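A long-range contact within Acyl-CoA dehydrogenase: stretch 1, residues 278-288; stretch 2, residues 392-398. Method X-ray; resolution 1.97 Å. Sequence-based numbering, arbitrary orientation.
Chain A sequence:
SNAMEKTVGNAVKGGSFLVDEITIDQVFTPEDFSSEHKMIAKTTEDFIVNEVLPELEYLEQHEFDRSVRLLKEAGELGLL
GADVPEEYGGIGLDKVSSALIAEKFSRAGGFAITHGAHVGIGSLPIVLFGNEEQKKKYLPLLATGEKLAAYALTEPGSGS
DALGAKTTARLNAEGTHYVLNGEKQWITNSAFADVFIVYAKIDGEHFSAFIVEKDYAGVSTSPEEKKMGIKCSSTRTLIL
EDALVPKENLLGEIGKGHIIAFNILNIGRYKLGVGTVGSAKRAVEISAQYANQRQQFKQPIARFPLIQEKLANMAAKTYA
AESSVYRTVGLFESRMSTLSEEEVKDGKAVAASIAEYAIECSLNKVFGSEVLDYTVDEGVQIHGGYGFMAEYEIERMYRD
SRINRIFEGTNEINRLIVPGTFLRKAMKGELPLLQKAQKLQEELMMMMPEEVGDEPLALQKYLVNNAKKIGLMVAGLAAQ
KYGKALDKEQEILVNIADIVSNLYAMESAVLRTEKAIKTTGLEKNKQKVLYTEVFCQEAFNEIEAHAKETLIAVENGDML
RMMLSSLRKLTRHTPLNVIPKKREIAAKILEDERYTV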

# COMPACT_ATOMS: atom_id res chain seq x y z
N GLY A 278 15.92 -7.79 -3.48
CA GLY A 278 15.95 -9.20 -3.01
C GLY A 278 14.60 -9.61 -2.44
O GLY A 278 14.10 -10.70 -2.72
N SER A 279 13.98 -8.74 -1.65
CA SER A 279 12.69 -9.06 -1.10
C SER A 279 11.61 -9.15 -2.15
O SER A 279 10.71 -9.98 -2.02
CB SER A 279 12.29 -8.04 -0.02
OG SER A 279 13.30 -7.93 0.98
N ALA A 280 11.64 -8.28 -3.16
CA ALA A 280 10.62 -8.33 -4.18
C ALA A 280 10.73 -9.63 -4.96
O ALA A 280 9.71 -10.22 -5.30
CB ALA A 280 10.72 -7.08 -5.15
N LYS A 281 11.95 -10.10 -5.20
CA LYS A 281 12.13 -11.38 -5.87
C LYS A 281 11.59 -12.53 -5.04
O LYS A 281 10.99 -13.45 -5.58
CB LYS A 281 13.60 -11.67 -6.14
CG LYS A 281 14.27 -10.84 -7.20
CD LYS A 281 15.67 -11.38 -7.38
CE LYS A 281 16.55 -10.49 -8.23
NZ LYS A 281 17.92 -11.12 -8.33
N ARG A 282 11.78 -12.46 -3.73
CA ARG A 282 11.27 -13.52 -2.87
C ARG A 282 9.72 -13.51 -2.84
O ARG A 282 9.07 -14.56 -2.82
CB ARG A 282 11.83 -13.33 -1.44
CG ARG A 282 11.34 -14.37 -0.45
CD ARG A 282 11.74 -15.81 -0.90
NE ARG A 282 11.23 -16.75 0.09
CZ ARG A 282 11.24 -18.07 -0.05
NH1 ARG A 282 10.73 -18.84 0.91
NH2 ARG A 282 11.75 -18.62 -1.16
N ALA A 283 9.13 -12.31 -2.82
CA ALA A 283 7.68 -12.20 -2.85
C ALA A 283 7.13 -12.79 -4.16
O ALA A 283 6.09 -13.45 -4.15
CB ALA A 283 7.24 -10.71 -2.73
N VAL A 284 7.79 -12.53 -5.28
CA VAL A 284 7.34 -13.12 -6.54
C VAL A 284 7.35 -14.64 -6.42
O VAL A 284 6.38 -15.31 -6.76
CB VAL A 284 8.19 -12.65 -7.73
CG1 VAL A 284 7.88 -13.53 -9.01
CG2 VAL A 284 7.90 -11.16 -8.07
N GLU A 285 8.45 -15.17 -5.90
CA GLU A 285 8.66 -16.60 -5.78
C GLU A 285 7.61 -17.30 -4.92
O GLU A 285 6.99 -18.28 -5.34
CB GLU A 285 10.06 -16.87 -5.23
CG GLU A 285 10.34 -18.35 -5.04
CD GLU A 285 11.79 -18.66 -4.56
OE1 GLU A 285 12.22 -19.82 -4.79
OE2 GLU A 285 12.47 -17.76 -3.95
N ILE A 286 7.40 -16.80 -3.71
CA ILE A 286 6.42 -17.44 -2.83
C ILE A 286 4.97 -17.27 -3.31
O ILE A 286 4.14 -18.14 -3.09
CB ILE A 286 6.60 -17.08 -1.35
CG1 ILE A 286 6.20 -15.63 -1.09
CG2 ILE A 286 8.03 -17.35 -0.94
CD1 ILE A 286 6.55 -15.17 0.35
N SER A 287 4.69 -16.18 -4.02
CA SER A 287 3.39 -15.97 -4.60
C SER A 287 3.16 -16.90 -5.77
O SER A 287 2.04 -17.39 -5.93
CB SER A 287 3.22 -14.50 -5.05
OG SER A 287 3.42 -13.65 -3.94
N ALA A 288 4.18 -17.16 -6.57
CA ALA A 288 4.04 -18.03 -7.73
C ALA A 288 3.88 -19.45 -7.23
O ALA A 288 3.03 -20.19 -7.74
CB ALA A 288 5.25 -17.92 -8.64
N TYR A 392 2.30 -17.24 7.86
CA TYR A 392 2.78 -17.17 6.46
C TYR A 392 3.88 -16.14 6.28
O TYR A 392 3.80 -15.05 6.82
CB TYR A 392 1.60 -16.96 5.47
CG TYR A 392 0.77 -18.22 5.36
CD1 TYR A 392 0.93 -19.08 4.26
CD2 TYR A 392 -0.13 -18.58 6.38
CE1 TYR A 392 0.19 -20.25 4.17
CE2 TYR A 392 -0.86 -19.79 6.31
CZ TYR A 392 -0.68 -20.60 5.19
OH TYR A 392 -1.41 -21.76 5.11
N GLU A 393 4.91 -16.50 5.51
CA GLU A 393 6.06 -15.66 5.25
C GLU A 393 5.63 -14.31 4.64
O GLU A 393 6.19 -13.25 4.96
CB GLU A 393 6.99 -16.43 4.25
CG GLU A 393 8.26 -15.64 3.89
CD GLU A 393 9.26 -16.39 3.03
OE1 GLU A 393 9.07 -17.59 2.66
OE2 GLU A 393 10.29 -15.76 2.73
N ILE A 394 4.64 -14.31 3.76
CA ILE A 394 4.27 -13.02 3.10
C ILE A 394 3.69 -12.03 4.10
O ILE A 394 3.76 -10.81 3.90
CB ILE A 394 3.27 -13.25 1.89
CG1 ILE A 394 3.21 -12.01 1.00
CG2 ILE A 394 1.86 -13.69 2.39
CD1 ILE A 394 4.43 -11.82 0.02
N GLU A 395 3.11 -12.53 5.18
CA GLU A 395 2.53 -11.66 6.19
C GLU A 395 3.64 -10.83 6.91
O GLU A 395 3.49 -9.62 7.18
CB GLU A 395 1.77 -12.53 7.18
CG GLU A 395 1.02 -11.79 8.33
CD GLU A 395 1.90 -11.37 9.55
OE1 GLU A 395 1.44 -10.49 10.31
OE2 GLU A 395 3.02 -11.91 9.81
N ARG A 396 4.73 -11.49 7.23
CA ARG A 396 5.90 -10.78 7.83
C ARG A 396 6.56 -9.82 6.86
O ARG A 396 6.92 -8.72 7.24
CB ARG A 396 6.97 -11.83 8.23
CG ARG A 396 7.98 -11.21 9.23
CD ARG A 396 9.29 -12.04 9.08
NE ARG A 396 9.94 -11.65 7.83
CZ ARG A 396 10.39 -12.49 6.90
NH1 ARG A 396 10.98 -11.99 5.81
NH2 ARG A 396 10.32 -13.80 7.07
N MSE A 397 6.69 -10.22 5.58
CA MSE A 397 7.25 -9.35 4.58
C MSE A 397 6.42 -8.07 4.39
O MSE A 397 6.98 -6.96 4.20
CB MSE A 397 7.29 -10.11 3.25
CG MSE A 397 8.41 -11.21 3.30
SE MSE A 397 8.50 -12.06 1.58
CE MSE A 397 9.19 -10.58 0.59
N TYR A 398 5.11 -8.25 4.39
CA TYR A 398 4.21 -7.11 4.28
C TYR A 398 4.50 -6.10 5.37
O TYR A 398 4.56 -4.84 5.10
CB TYR A 398 2.70 -7.58 4.33
CG TYR A 398 1.74 -6.41 4.17
CD1 TYR A 398 1.39 -5.97 2.91
CD2 TYR A 398 1.24 -5.73 5.30
CE1 TYR A 398 0.52 -4.83 2.76
CE2 TYR A 398 0.35 -4.64 5.16
CZ TYR A 398 0.02 -4.21 3.90
OH TYR A 398 -0.82 -3.12 3.74

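The contact between residues 278-288 and 392-398 is a near-antiparallel packing of two helices in which a small apolar core, centred on a selenomethionine knob, is bordered by a two-pronged arginine-glutamate salt bridge. It illustrates a general principle of helix pairing: side chains one helical turn apart present a common face, and a single long side chain from the partner helix can fill the hollow between them.

The N-to-C directions of the two helices differ by 151°, and their axes come no closer than 10.8 Å. The two backbones therefore stay apart, and the space between them is bridged by side chains, one of which reaches the other helix's backbone. The register follows from the opposed directions. As the first helix advances from S279 to A283, its nearest partners by CA position step back from M397 to I394, with CA-to-CA distances of 7.9 Å for S279 and M397 and 6.9 Å for A283 and I394. The closer of these spacings occurs at A283, whose side chain is a single methyl group.

M397, present as selenomethionine, is the knob. Its side chain sits among S279, R282, A283 and I286, four residues spaced i, i+3, i+4 and i+7 along one face of the first helix. With chi angles in the m, t and p wells, it bends so that its terminal methyl reaches the helix backbone: M397 CE lies 3.1 Å from S279 O and 3.8 Å from A283 N. The first distance is short for a carbon and an oxygen, a sign of how tightly the tip is packed. S279 O is already engaged along its own helix, accepting a hydrogen bond from A283 N at 2.9 Å, so the methyl packs against a backbone whose helical pairing is intact. Apolar contacts complete the fit: the same methyl, M397 CE, lies 3.9 Å from A283 CB, and M397 SE lies 3.9 Å from I286 CD1.

I394, one turn before M397, extends this core. Its CD1 atom lies 4.0 Å from I286 CD1 and 4.1 Å from A283 CB, so I286 and A283 each touch both I394 and M397. Nearby, the polar group of S287 is turned back to its own helix, where S287 OG donates a hydrogen bond to A283 O at 2.7 Å.

The polar part of the contact joins R282 to E393. R282 NE donates to E393 OE2 at 3.0 Å with an almost linear angle of 172°, while R282 NH1 donates to E393 OE1 at 2.7 Å and 154°. Two donors on one guanidinium thus meet both oxygens of one carboxylate, an arrangement that constrains the relative orientation of the two groups as well as their distance. The remaining terminal nitrogen turns to its own helix: R282 NH2 forms a salt bridge with E285 OE2 at 3.0 Å, its hydrogen bond weak. The aliphatic portion of R282 also helps line the knob's pocket, with R282 CG 4.2 Å from M397 SE, so one side chain serves both the apolar and the charged parts of the contact.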